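Isomaltodextranase (Arthrobacter globiformis, PDB 5AWO) hydrolyses the (1->6)-alpha-D-glucosidic linkages of dextran-like polysaccharides, releasing successive isomaltose units from the non-reducing chain ends. Local coordinates at residues Asp158-Ile164 / Gln216-His221; Gly472-Ala478 / Asn604-Met610; Phe317-Ser321 / Asn355-Tyr359; Asp392-Trp396 / Thr419-Asp423. All blocks are in the same frame, centred on the assembly; numbering follows the deposited sequence. Where two conformers were deposited one is given.

Interaction 1: residues Asp158-Ile164 / Gln216-His221; sequences DFFARDI and QVNAPH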
loop_
_atom_site.group_PDB
_atom_site.type_symbol
_atom_site.label_atom_id
_atom_site.label_comp_id
_atom_site.label_asym_id
_atom_site.label_seq_id
_atom_site.Cartn_x
_atom_site.Cartn_y
_atom_site.Cartn_z
ATOM N N ASP A 158 -7.316 -31.605 -4.868
ATOM C CA ASP A 158 -6.867 -30.400 -4.134
ATOM C C ASP A 158 -7.464 -29.157 -4.821
ATOM O O ASP A 158 -6.764 -28.380 -5.477
ATOM C CB ASP A 158 -5.326 -30.360 -4.060
ATOM C CG ASP A 158 -4.786 -29.216 -3.218
ATOM O OD1 ASP A 158 -5.568 -28.435 -2.642
ATOM O OD2 ASP A 158 -3.552 -29.082 -3.128
ATOM N N PHE A 159 -8.782 -29.016 -4.692
ATOM C CA PHE A 159 -9.539 -27.931 -5.296
ATOM C C PHE A 159 -9.583 -26.720 -4.393
ATOM O O PHE A 159 -9.678 -26.822 -3.153
ATOM C CB PHE A 159 -10.987 -28.324 -5.594
ATOM C CG PHE A 159 -11.097 -29.357 -6.669
ATOM C CD1 PHE A 159 -10.786 -29.047 -7.991
ATOM C CD2 PHE A 159 -11.491 -30.635 -6.364
ATOM C CE1 PHE A 159 -10.869 -30.011 -8.992
ATOM C CE2 PHE A 159 -11.599 -31.595 -7.370
ATOM C CZ PHE A 159 -11.286 -31.286 -8.668
ATOM N N PHE A 160 -9.467 -25.565 -5.032
ATOM C CA PHE A 160 -9.843 -24.315 -4.390
ATOM C C PHE A 160 -11.268 -24.440 -3.865
ATOM O O PHE A 160 -12.177 -24.837 -4.600
ATOM C CB PHE A 160 -9.746 -23.192 -5.430
ATOM C CG PHE A 160 -10.413 -21.913 -5.006
ATOM C CD1 PHE A 160 -9.923 -21.194 -3.931
ATOM C CD2 PHE A 160 -11.510 -21.455 -5.671
ATOM C CE1 PHE A 160 -10.544 -20.012 -3.534
ATOM C CE2 PHE A 160 -12.139 -20.287 -5.287
ATOM C CZ PHE A 160 -11.653 -19.571 -4.210
ATOM N N ALA A 161 -11.454 -24.084 -2.593
ATOM C CA ALA A 161 -12.782 -24.096 -1.949
ATOM C C ALA A 161 -13.415 -25.483 -1.883
ATOM O O ALA A 161 -14.630 -25.593 -1.805
ATOM C CB ALA A 161 -13.725 -23.095 -2.617
ATOM N N ARG A 162 -12.584 -26.517 -1.918
ATOM C CA ARG A 162 -13.045 -27.911 -1.913
ATOM C C ARG A 162 -14.131 -28.163 -0.876
ATOM O O ARG A 162 -15.132 -28.826 -1.155
ATOM C CB ARG A 162 -11.844 -28.795 -1.620
ATOM C CG ARG A 162 -12.100 -30.284 -1.450
ATOM C CD ARG A 162 -10.824 -30.962 -0.990
ATOM N NE ARG A 162 -10.472 -30.615 0.386
ATOM C CZ ARG A 162 -9.365 -30.987 1.018
ATOM N NH1 ARG A 162 -8.450 -31.724 0.412
ATOM N NH2 ARG A 162 -9.172 -30.607 2.275
ATOM N N ASP A 163 -13.941 -27.633 0.323
ATOM C CA ASP A 163 -14.812 -28.027 1.424
ATOM C C ASP A 163 -16.144 -27.310 1.438
ATOM O O ASP A 163 -17.028 -27.695 2.206
ATOM C CB ASP A 163 -14.083 -27.891 2.750
ATOM C CG ASP A 163 -12.835 -28.720 2.803
ATOM O OD1 ASP A 163 -12.867 -29.905 2.391
ATOM O OD2 ASP A 163 -11.796 -28.220 3.243
ATOM N N ILE A 164 -16.314 -26.297 0.591
ATOM C CA ILE A 164 -17.597 -25.629 0.428
ATOM C C ILE A 164 -18.136 -25.822 -0.984
ATOM O O ILE A 164 -18.935 -25.030 -1.493
ATOM C CB ILE A 164 -17.519 -24.140 0.849
ATOM C CG1 ILE A 164 -16.419 -23.383 0.102
ATOM C CG2 ILE A 164 -17.293 -24.043 2.349
ATOM C CD1 ILE A 164 -16.569 -21.880 0.230
ATOM N N GLN A 216 -13.055 -24.574 7.665
ATOM C CA GLN A 216 -12.123 -25.177 6.725
ATOM C C GLN A 216 -12.692 -25.023 5.339
ATOM O O GLN A 216 -13.854 -25.375 5.065
ATOM C CB GLN A 216 -11.930 -26.684 6.979
ATOM C CG GLN A 216 -11.578 -27.068 8.389
ATOM C CD GLN A 216 -10.242 -26.540 8.830
ATOM O OE1 GLN A 216 -9.340 -26.339 8.010
ATOM N NE2 GLN A 216 -10.081 -26.357 10.143
ATOM N N VAL A 217 -11.897 -24.469 4.435
ATOM C CA VAL A 217 -12.382 -24.259 3.078
ATOM C C VAL A 217 -11.699 -25.141 2.032
ATOM O O VAL A 217 -12.310 -25.482 1.030
ATOM C CB VAL A 217 -12.282 -22.781 2.672
ATOM C CG1 VAL A 217 -13.290 -21.972 3.481
ATOM C CG2 VAL A 217 -10.879 -22.239 2.833
ATOM N N ASN A 218 -10.418 -25.449 2.238
ATOM C CA ASN A 218 -9.706 -26.392 1.364
ATOM C C ASN A 218 -8.439 -26.908 2.038
ATOM O O ASN A 218 -8.200 -26.615 3.212
ATOM C CB ASN A 218 -9.470 -25.785 -0.036
ATOM C CG ASN A 218 -8.622 -24.522 -0.040
ATOM O OD1 ASN A 218 -7.484 -24.485 0.483
ATOM N ND2 ASN A 218 -9.143 -23.509 -0.675
ATOM N N ALA A 219 -7.651 -27.707 1.320
ATOM C CA ALA A 219 -6.384 -28.179 1.859
ATOM C C ALA A 219 -5.433 -27.032 2.162
ATOM O O ALA A 219 -5.366 -26.073 1.387
ATOM C CB ALA A 219 -5.722 -29.138 0.878
ATOM N N PRO A 220 -4.664 -27.120 3.262
ATOM C CA PRO A 220 -3.582 -26.189 3.499
ATOM C C PRO A 220 -2.386 -26.490 2.584
ATOM O O PRO A 220 -2.204 -27.644 2.173
ATOM C CB PRO A 220 -3.221 -26.439 4.962
ATOM C CG PRO A 220 -3.487 -27.892 5.129
ATOM C CD PRO A 220 -4.692 -28.180 4.296
ATOM N N HIS A 221 -1.551 -25.499 2.329
ATOM C CA HIS A 221 -0.306 -25.724 1.571
ATOM C C HIS A 221 0.962 -25.360 2.296
ATOM O O HIS A 221 2.053 -25.697 1.825
ATOM C CB HIS A 221 -0.418 -25.080 0.192
ATOM C CG HIS A 221 -1.537 -25.666 -0.589
ATOM N ND1 HIS A 221 -2.837 -25.242 -0.451
ATOM C CD2 HIS A 221 -1.585 -26.760 -1.389
ATOM C CE1 HIS A 221 -3.629 -26.003 -1.185
ATOM N NE2 HIS A 221 -2.890 -26.940 -1.761
HETATM O O HOH W 1 -8.118 -28.456 -1.516
#

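Interaction 2: residues Gly472-Ala478 / Asn604-Met610; sequences GTTRYPA and NWIELDM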
loop_
_atom_site.group_PDB
_atom_site.type_symbol
_atom_site.label_atom_id
_atom_site.label_comp_id
_atom_site.label_asym_id
_atom_site.label_seq_id
_atom_site.Cartn_x
_atom_site.Cartn_y
_atom_site.Cartn_z
ATOM N N GLY A 472 15.097 27.675 2.203
ATOM C CA GLY A 472 14.872 26.338 1.675
ATOM C C GLY A 472 14.836 25.216 2.700
ATOM O O GLY A 472 14.780 24.043 2.320
ATOM N N THR A 473 14.851 25.559 3.985
ATOM C CA THR A 473 14.898 24.545 5.042
ATOM C C THR A 473 13.589 23.749 5.101
ATOM O O THR A 473 12.536 24.306 5.394
ATOM C CB THR A 473 15.168 25.164 6.416
ATOM O OG1 THR A 473 16.470 25.766 6.421
ATOM C CG2 THR A 473 15.116 24.112 7.513
ATOM N N THR A 474 13.695 22.449 4.859
ATOM C CA THR A 474 12.538 21.547 4.888
ATOM C C THR A 474 12.759 20.477 5.957
ATOM O O THR A 474 13.721 19.700 5.854
ATOM C CB THR A 474 12.361 20.864 3.535
ATOM O OG1 THR A 474 12.411 21.839 2.483
ATOM C CG2 THR A 474 11.021 20.121 3.477
ATOM N N ARG A 475 11.862 20.418 6.946
ATOM C CA ARG A 475 11.913 19.391 7.990
ATOM C C ARG A 475 10.967 18.207 7.681
ATOM O O ARG A 475 9.781 18.413 7.427
ATOM C CB ARG A 475 11.559 19.958 9.364
ATOM C CG ARG A 475 11.598 18.938 10.494
ATOM C CD ARG A 475 11.238 19.478 11.836
ATOM N NE ARG A 475 12.226 20.466 12.305
ATOM C CZ ARG A 475 12.165 21.088 13.478
ATOM N NH1 ARG A 475 11.173 20.879 14.345
ATOM N NH2 ARG A 475 13.119 21.981 13.788
ATOM N N TYR A 476 11.515 17.003 7.801
ATOM C CA TYR A 476 10.798 15.725 7.672
ATOM C C TYR A 476 10.832 14.971 8.994
ATOM O O TYR A 476 11.842 14.361 9.334
ATOM C CB TYR A 476 11.437 14.876 6.587
ATOM C CG TYR A 476 11.462 15.543 5.253
ATOM C CD1 TYR A 476 12.455 16.465 4.935
ATOM C CD2 TYR A 476 10.463 15.305 4.303
ATOM C CE1 TYR A 476 12.480 17.081 3.698
ATOM C CE2 TYR A 476 10.479 15.914 3.063
ATOM C CZ TYR A 476 11.477 16.825 2.762
ATOM O OH TYR A 476 11.471 17.416 1.516
ATOM N N PRO A 477 9.720 14.980 9.756
ATOM C CA PRO A 477 9.630 14.217 10.987
ATOM C C PRO A 477 9.691 12.703 10.774
ATOM O O PRO A 477 9.005 12.166 9.910
ATOM C CB PRO A 477 8.263 14.614 11.545
ATOM C CG PRO A 477 8.031 15.974 10.975
ATOM C CD PRO A 477 8.529 15.843 9.591
ATOM N N ALA A 478 10.521 12.007 11.544
ATOM C CA ALA A 478 10.708 10.572 11.334
ATOM C C ALA A 478 9.461 9.778 11.708
ATOM O O ALA A 478 9.206 8.716 11.118
ATOM C CB ALA A 478 11.910 10.071 12.141
ATOM N N ASN A 604 14.709 11.751 15.420
ATOM C CA ASN A 604 13.555 12.653 15.486
ATOM C C ASN A 604 13.163 13.199 14.128
ATOM O O ASN A 604 11.986 13.146 13.752
ATOM C CB ASN A 604 13.876 13.805 16.431
ATOM C CG ASN A 604 12.646 14.568 16.882
ATOM O OD1 ASN A 604 11.478 14.160 16.683
ATOM N ND2 ASN A 604 12.894 15.662 17.519
ATOM N N TRP A 605 14.115 13.727 13.370
ATOM C CA TRP A 605 13.839 14.283 12.070
ATOM C C TRP A 605 15.080 14.442 11.235
ATOM O O TRP A 605 16.200 14.337 11.769
ATOM C CB TRP A 605 13.074 15.613 12.168
ATOM C CG TRP A 605 13.598 16.738 13.089
ATOM C CD1 TRP A 605 12.999 17.188 14.204
ATOM C CD2 TRP A 605 14.755 17.587 12.889
ATOM N NE1 TRP A 605 13.697 18.262 14.747
ATOM C CE2 TRP A 605 14.777 18.516 13.949
ATOM C CE3 TRP A 605 15.761 17.649 11.922
ATOM C CZ2 TRP A 605 15.788 19.487 14.078
ATOM C CZ3 TRP A 605 16.768 18.619 12.057
ATOM C CH2 TRP A 605 16.760 19.515 13.124
ATOM N N ILE A 606 14.902 14.610 9.937
ATOM C CA ILE A 606 15.936 15.177 9.081
ATOM C C ILE A 606 15.480 16.546 8.572
ATOM O O ILE A 606 14.280 16.846 8.513
ATOM C CB ILE A 606 16.358 14.265 7.901
ATOM C CG1 ILE A 606 15.233 14.107 6.866
ATOM C CG2 ILE A 606 16.820 12.903 8.404
ATOM C CD1 ILE A 606 15.704 13.465 5.591
ATOM N N GLU A 607 16.450 17.389 8.240
ATOM C CA GLU A 607 16.200 18.667 7.589
ATOM C C GLU A 607 17.074 18.789 6.369
ATOM O O GLU A 607 18.243 18.372 6.392
ATOM C CB GLU A 607 16.454 19.828 8.538
ATOM C CG GLU A 607 15.257 20.178 9.387
ATOM C CD GLU A 607 15.480 21.385 10.256
ATOM O OE1 GLU A 607 16.551 22.041 10.101
ATOM O OE2 GLU A 607 14.589 21.679 11.078
ATOM N N LEU A 608 16.501 19.312 5.291
ATOM C CA LEU A 608 17.243 19.613 4.080
ATOM C C LEU A 608 17.135 21.100 3.809
ATOM O O LEU A 608 16.126 21.736 4.148
ATOM C CB LEU A 608 16.699 18.839 2.882
ATOM C CG LEU A 608 17.099 17.379 2.721
ATOM C CD1 LEU A 608 18.596 17.264 2.429
ATOM C CD2 LEU A 608 16.705 16.559 3.943
ATOM N N ASP A 609 18.193 21.651 3.209
ATOM C CA ASP A 609 18.187 23.009 2.674
ATOM C C ASP A 609 18.253 22.909 1.162
ATOM O O ASP A 609 19.323 22.710 0.596
ATOM C CB ASP A 609 19.385 23.803 3.199
ATOM C CG ASP A 609 19.386 23.946 4.705
ATOM O OD1 ASP A 609 18.307 23.902 5.338
ATOM O OD2 ASP A 609 20.479 24.117 5.268
ATOM N N MET A 610 17.100 23.023 0.504
ATOM C CA MET A 610 17.022 22.847 -0.944
ATOM C C MET A 610 17.002 24.200 -1.647
ATOM O O MET A 610 17.005 25.242 -0.995
ATOM C CB MET A 610 15.813 21.980 -1.342
ATOM C CG MET A 610 14.450 22.433 -0.834
ATOM S SD MET A 610 13.149 21.260 -1.278
ATOM C CE MET A 610 13.506 19.898 -0.166
ATOM O OXT MET A 610 17.005 24.278 -2.876
#

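Interaction 3: residues Phe317-Ser321 / Asn355-Tyr359; sequences FMRAS and NAWVY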
loop_
_atom_site.group_PDB
_atom_site.type_symbol
_atom_site.label_atom_id
_atom_site.label_comp_id
_atom_site.label_asym_id
_atom_site.label_seq_id
_atom_site.Cartn_x
_atom_site.Cartn_y
_atom_site.Cartn_z
ATOM N N PHE A 317 -12.739 -1.374 -2.275
ATOM C CA PHE A 317 -13.480 -0.677 -3.306
ATOM C C PHE A 317 -14.396 0.371 -2.731
ATOM O O PHE A 317 -14.986 0.156 -1.663
ATOM C CB PHE A 317 -14.343 -1.659 -4.103
ATOM C CG PHE A 317 -13.555 -2.772 -4.715
ATOM C CD1 PHE A 317 -12.410 -2.507 -5.457
ATOM C CD2 PHE A 317 -13.952 -4.078 -4.568
ATOM C CE1 PHE A 317 -11.659 -3.552 -6.012
ATOM C CE2 PHE A 317 -13.219 -5.121 -5.146
ATOM C CZ PHE A 317 -12.062 -4.858 -5.844
ATOM N N MET A 318 -14.429 1.514 -3.406
ATOM C CA MET A 318 -15.355 2.599 -3.076
ATOM C C MET A 318 -16.670 2.391 -3.831
ATOM O O MET A 318 -16.688 2.309 -5.059
ATOM C CB MET A 318 -14.743 3.961 -3.406
ATOM C CG MET A 318 -13.560 4.268 -2.528
ATOM S SD MET A 318 -12.883 5.908 -2.774
ATOM C CE MET A 318 -12.013 5.663 -4.313
ATOM N N ARG A 319 -17.756 2.325 -3.062
ATOM C CA ARG A 319 -19.096 2.099 -3.608
ATOM C C ARG A 319 -19.947 3.334 -3.194
ATOM O O ARG A 319 -20.649 3.350 -2.171
ATOM C CB ARG A 319 -19.681 0.791 -3.113
ATOM C CG ARG A 319 -18.840 -0.451 -3.444
ATOM C CD ARG A 319 -19.624 -1.755 -3.243
ATOM N NE ARG A 319 -20.685 -1.792 -4.222
ATOM C CZ ARG A 319 -21.836 -2.444 -4.116
ATOM N NH1 ARG A 319 -22.085 -3.299 -3.129
ATOM N NH2 ARG A 319 -22.737 -2.256 -5.063
ATOM N N ALA A 320 -19.757 4.418 -3.923
ATOM C CA ALA A 320 -20.283 5.725 -3.447
ATOM C C ALA A 320 -21.779 5.702 -3.205
ATOM O O ALA A 320 -22.278 6.272 -2.219
ATOM C CB ALA A 320 -19.939 6.832 -4.422
ATOM N N SER A 321 -22.519 5.063 -4.096
ATOM C CA SER A 321 -23.993 5.016 -4.035
ATOM C C SER A 321 -24.523 4.204 -2.871
ATOM O O SER A 321 -25.712 4.255 -2.553
ATOM C CB SER A 321 -24.567 4.407 -5.312
ATOM O OG SER A 321 -24.422 3.001 -5.297
ATOM N N ASN A 355 -22.963 10.990 -8.339
ATOM C CA ASN A 355 -21.831 10.911 -7.401
ATOM C C ASN A 355 -20.452 10.949 -8.006
ATOM O O ASN A 355 -19.471 10.765 -7.296
ATOM C CB ASN A 355 -21.987 9.666 -6.525
ATOM C CG ASN A 355 -23.090 9.810 -5.540
ATOM O OD1 ASN A 355 -23.248 10.891 -4.964
ATOM N ND2 ASN A 355 -23.830 8.757 -5.309
ATOM N N ALA A 356 -20.327 11.210 -9.301
ATOM C CA ALA A 356 -18.991 11.332 -9.917
ATOM C C ALA A 356 -18.075 12.302 -9.201
ATOM O O ALA A 356 -16.863 12.088 -9.070
ATOM C CB ALA A 356 -19.117 11.746 -11.384
ATOM N N TRP A 357 -18.663 13.397 -8.717
ATOM C CA TRP A 357 -17.901 14.414 -8.012
ATOM C C TRP A 357 -17.014 13.894 -6.848
ATOM O O TRP A 357 -15.976 14.462 -6.538
ATOM C CB TRP A 357 -18.856 15.514 -7.494
ATOM C CG TRP A 357 -19.838 14.966 -6.485
ATOM C CD1 TRP A 357 -21.084 14.448 -6.735
ATOM C CD2 TRP A 357 -19.632 14.846 -5.083
ATOM N NE1 TRP A 357 -21.647 14.003 -5.581
ATOM C CE2 TRP A 357 -20.778 14.223 -4.547
ATOM C CE3 TRP A 357 -18.577 15.178 -4.225
ATOM C CZ2 TRP A 357 -20.911 13.968 -3.188
ATOM C CZ3 TRP A 357 -18.703 14.900 -2.877
ATOM C CH2 TRP A 357 -19.880 14.296 -2.371
ATOM N N VAL A 358 -17.442 12.805 -6.199
ATOM C CA VAL A 358 -16.724 12.220 -5.047
ATOM C C VAL A 358 -15.268 11.918 -5.427
ATOM O O VAL A 358 -14.315 12.088 -4.647
ATOM C CB VAL A 358 -17.414 10.873 -4.593
ATOM C CG1 VAL A 358 -16.612 10.131 -3.508
ATOM C CG2 VAL A 358 -18.845 11.147 -4.099
ATOM N N TYR A 359 -15.127 11.472 -6.665
ATOM C CA TYR A 359 -13.888 10.887 -7.158
ATOM C C TYR A 359 -13.021 11.891 -7.920
ATOM O O TYR A 359 -11.853 11.605 -8.211
ATOM C CB TYR A 359 -14.243 9.734 -8.069
ATOM C CG TYR A 359 -15.002 8.634 -7.380
ATOM C CD1 TYR A 359 -14.508 8.051 -6.200
ATOM C CD2 TYR A 359 -16.207 8.161 -7.868
ATOM C CE1 TYR A 359 -15.173 7.019 -5.566
ATOM C CE2 TYR A 359 -16.880 7.125 -7.240
ATOM C CZ TYR A 359 -16.368 6.565 -6.083
ATOM O OH TYR A 359 -17.028 5.520 -5.465
#

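Interaction 4: residues Asp392-Trp396 / Thr419-Asp423; sequences DTERW and TKTID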
loop_
_atom_site.group_PDB
_atom_site.type_symbol
_atom_site.label_atom_id
_atom_site.label_comp_id
_atom_site.label_asym_id
_atom_site.label_seq_id
_atom_site.Cartn_x
_atom_site.Cartn_y
_atom_site.Cartn_z
ATOM N N ASP A 392 -4.488 6.775 16.629
ATOM C CA ASP A 392 -5.781 7.465 16.497
ATOM C C ASP A 392 -6.338 7.249 15.093
ATOM O O ASP A 392 -5.857 7.827 14.136
ATOM C CB ASP A 392 -5.585 8.948 16.772
ATOM C CG ASP A 392 -6.884 9.679 16.998
ATOM O OD1 ASP A 392 -7.933 9.237 16.454
ATOM O OD2 ASP A 392 -6.875 10.712 17.714
ATOM N N THR A 393 -7.406 6.451 15.009
ATOM C CA THR A 393 -8.044 6.161 13.727
ATOM C C THR A 393 -8.651 7.397 13.056
ATOM O O THR A 393 -8.903 7.349 11.857
ATOM C CB THR A 393 -9.175 5.106 13.834
ATOM O OG1 THR A 393 -10.269 5.633 14.609
ATOM C CG2 THR A 393 -8.682 3.807 14.414
ATOM N N GLU A 394 -8.863 8.491 13.799
ATOM C CA GLU A 394 -9.627 9.626 13.333
ATOM C C GLU A 394 -8.804 10.859 12.967
ATOM O O GLU A 394 -9.354 11.856 12.559
ATOM C CB GLU A 394 -10.671 9.989 14.371
ATOM C CG GLU A 394 -11.741 8.925 14.537
ATOM C CD GLU A 394 -12.702 9.294 15.622
ATOM O OE1 GLU A 394 -12.295 9.421 16.807
ATOM O OE2 GLU A 394 -13.915 9.462 15.305
ATOM N N ARG A 395 -7.479 10.799 13.135
ATOM C CA ARG A 395 -6.611 11.916 12.771
ATOM C C ARG A 395 -5.389 11.377 12.049
ATOM O O ARG A 395 -4.612 10.577 12.632
ATOM C CB ARG A 395 -6.188 12.697 14.022
ATOM C CG ARG A 395 -7.368 13.363 14.710
ATOM C CD ARG A 395 -6.945 14.251 15.879
ATOM N NE ARG A 395 -6.483 13.409 16.974
ATOM C CZ ARG A 395 -5.676 13.788 17.959
ATOM N NH1 ARG A 395 -5.183 15.025 18.032
ATOM N NH2 ARG A 395 -5.368 12.906 18.896
ATOM N N TRP A 396 -5.207 11.830 10.821
ATOM C CA TRP A 396 -4.181 11.305 9.895
ATOM C C TRP A 396 -3.338 12.436 9.329
ATOM O O TRP A 396 -3.851 13.523 9.071
ATOM C CB TRP A 396 -4.862 10.587 8.723
ATOM C CG TRP A 396 -5.392 9.237 9.105
ATOM C CD1 TRP A 396 -6.491 8.958 9.861
ATOM C CD2 TRP A 396 -4.803 7.987 8.765
ATOM N NE1 TRP A 396 -6.617 7.603 10.019
ATOM C CE2 TRP A 396 -5.580 6.983 9.370
ATOM C CE3 TRP A 396 -3.673 7.621 8.033
ATOM C CZ2 TRP A 396 -5.265 5.628 9.245
ATOM C CZ3 TRP A 396 -3.365 6.289 7.909
ATOM C CH2 TRP A 396 -4.157 5.307 8.517
ATOM N N THR A 419 -15.041 17.795 17.767
ATOM C CA THR A 419 -13.937 18.590 17.295
ATOM C C THR A 419 -12.681 17.718 17.208
ATOM O O THR A 419 -12.351 17.002 18.169
ATOM C CB THR A 419 -13.675 19.786 18.215
ATOM O OG1 THR A 419 -14.817 20.639 18.161
ATOM C CG2 THR A 419 -12.397 20.550 17.794
ATOM N N LYS A 420 -11.996 17.791 16.076
ATOM C CA LYS A 420 -10.728 17.125 15.867
ATOM C C LYS A 420 -9.694 18.149 15.454
ATOM O O LYS A 420 -10.003 19.056 14.672
ATOM C CB LYS A 420 -10.849 16.072 14.756
ATOM C CG LYS A 420 -11.850 14.960 15.028
ATOM C CD LYS A 420 -11.442 14.088 16.200
ATOM C CE LYS A 420 -12.389 12.917 16.388
ATOM N NZ LYS A 420 -12.114 12.130 17.626
ATOM N N THR A 421 -8.461 17.971 15.934
ATOM C CA THR A 421 -7.396 18.957 15.716
ATOM C C THR A 421 -6.059 18.250 15.546
ATOM O O THR A 421 -5.773 17.266 16.247
ATOM C CB THR A 421 -7.309 19.928 16.905
ATOM O OG1 THR A 421 -8.534 20.660 17.019
ATOM C CG2 THR A 421 -6.170 20.897 16.759
ATOM N N ILE A 422 -5.270 18.755 14.611
ATOM C CA ILE A 422 -3.867 18.391 14.481
ATOM C C ILE A 422 -3.047 19.675 14.631
ATOM O O ILE A 422 -3.221 20.637 13.886
ATOM C CB ILE A 422 -3.575 17.670 13.144
ATOM C CG1 ILE A 422 -4.012 16.196 13.246
ATOM C CG2 ILE A 422 -2.093 17.727 12.765
ATOM C CD1 ILE A 422 -3.158 15.360 14.156
ATOM N N ASP A 423 -2.153 19.651 15.610
ATOM C CA ASP A 423 -1.295 20.786 15.914
ATOM C C ASP A 423 0.057 20.580 15.256
ATOM O O ASP A 423 0.663 19.494 15.372
ATOM C CB ASP A 423 -1.132 20.885 17.422
ATOM C CG ASP A 423 -0.410 22.151 17.826
ATOM O OD1 ASP A 423 0.850 22.206 17.763
ATOM O OD2 ASP A 423 -1.108 23.110 18.174
HETATM O O HOH W 2 -9.355 11.905 17.891
HETATM O O HOH W 3 -15.231 11.121 17.039
#

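Interaction 1: residues Asp158-Ile164 / Gln216-His221
The imidazole of H221 meets the carboxylate of D158 edge-on: H221 NE2 donates to D158 OD2 at 2.6 Å with an N-H...O angle of 166°, and the acceptor lies near the ring plane. H221 ND1 is bound by the backbone oxygen of Y206, so both ring nitrogens are engaged. Water 1 bridges the same region, donating to D158 OD1 and F159 O (both 2.8 Å) and accepting from A219 N (3.0 Å). A type II turn from F159 to R162, with A161 at positive phi, then bends the chain so that D163 N reaches V217 O (2.8 Å, 161°). On the outer side, R162 NE forms a salt bridge with D163 OD1 at 3.2 Å. The CA-to-CB bond of F160 points away from 216-221, and its side chain lies about 7 Å from that of D201, the probable nucleophile, and about 4 Å from a bound acetate. This is a loop-to-loop contact of the catalytic TIM barrel of family GH27, beside the active-site pocket.

Interaction 2: residues Gly472-Ala478 / Asn604-Met610
R475 and E607 form the strongest polar link: R475 NE and R475 NH2 both donate to E607 OE2, at 2.9 and 3.1 Å, completing a salt bridge. E607 OE1 has its own partner in R531, on the neighbouring strand 526-535. T473 OG1 lies 2.8 Å from D609 OD1, but M470 O is also within reach of that one hydroxyl proton, and which acceptor takes it is not settled. Backbone bonds run between these side-chain links. T474 and L608 exchange a reciprocal pair (T474 N to L608 O 2.6 Å, L608 N to T474 O 2.9 Å), and Y476 and I606 do likewise at 2.9 and 3.1 Å (Y476 N to I606 O, I606 N to Y476 O). A478 N to N604 O (2.9 Å) and M610 N to G472 O (3.1 Å) extend the ladder at its two ends. With axes 4.5 Å apart and directions at 159°, this is an antiparallel strand pair in the beta-sandwich of the CBM35-type carbohydrate-binding module, pairing strand 473-477 with the last strand of the chain, 601-609. A classic beta bulge places N604 and W605 both opposite R533. On the face carrying R475, the guanidinium lies flat on W605, centres 3.9 Å apart and planes at 9°, while W605 NE1 bonds D497. On the other face Y476 CB packs against I606 CG1 at 3.9 Å, with F518 of strand 515-522 touching both.

Interaction 3: residues Phe317-Ser321 / Asn355-Tyr359
Two loops of the TIM barrel meet here, one following strand 312-314 and the other following strand 343-345; these strands are neighbours in a closed barrel, and the contact lies away from the probable catalytic residues D201 and D262. The main element is Y359, whose side chain reaches into the bend of 317-321 and which loses 83 Å² of surface to that segment, the largest share of any residue here. M318 makes a Met-aromatic contact with it: M318 SD is 5.1 Å from the ring centroid and 86° off the normal, hence at the ring edge, while M318 CE touches Y359 CE1 at 3.7 Å. A320 CB packs on Y359 CZ at 3.9 Å and on N355 CB at 4.1 Å, so the small alanine sits between the tyrosine and the start of 355-359. Residues 355-359 are turned through backbone bonds from V358 N to N355 O (3.1 Å) and from Y359 N to A356 O (3.0 Å). No clear hydrogen bond crosses directly; instead D347 joins the two sides, its carboxylate bonding Y359 OH as well as the backbone nitrogens of A320 and S321. At the tip of the tyrosine, M318 CB approaches Y359 OH to 3.4 Å.

Interaction 4: residues Asp392-Trp396 / Thr419-Asp423
K420 NZ donates to E394 OE1 at 2.8 Å, a salt bridge across the two segments. Water 2 accepts from K420 NZ and donates to D392 OD2, both at 2.8 Å; water 3, held by E394 OE2 at 2.7 Å, is weakly linked to K420 NZ at 3.3 Å. E394 OE2 also accepts from R412 N, so each carboxylate oxygen is used. R395 NE (2.8 Å) and R395 NH2 (2.9 Å) both donate to D392 OD2, while R395 NH1 crosses to T421 O at 2.9 Å and 168°. D392 OD1 takes E394 N at 2.9 Å, an Asx turn within the type I turn D392-R395. That corner leads into strand 395-399 of the beta-sandwich that follows the barrel, the counterpart of the C-terminal domain of alpha-galactosidases, where the contact connects the seven-stranded antiparallel sheet with the two-stranded sheet 418-423/450-455. No backbone bonds pair the segments; R395 and I422, whose CA atoms are nearest, stand 7.2 Å apart, so side chains span the gap. T421 OG1 bonds the hydroxyl of T452 on strand 450-455. I422 CD1 packs on R395 CB at 4.0 Å, and L409 of strand 405-410 touches R395, K420 and I422.

The four contacts follow one another along the chain and sample three domains: interactions 1 and 3 the catalytic barrel, interaction 4 the beta-sandwich that follows, interaction 2 the carbohydrate-binding module. Interaction 1 lies nearest the probable nucleophile D201 (side chains of F160 and D201 about 7 Å apart); interaction 3, in the same barrel, has its centre 35 Å away, with nearest atoms about 15 Å apart. Interactions 2 and 4 approach most closely, nearest atoms about 9 Å and centres 23 Å apart, and strand 395-399 relates them: it starts in interaction 4, and its Q399 bonds R475 O in interaction 2. Interactions 1 and 2 lie on opposite sides of the chain's centre, 51 Å between centres.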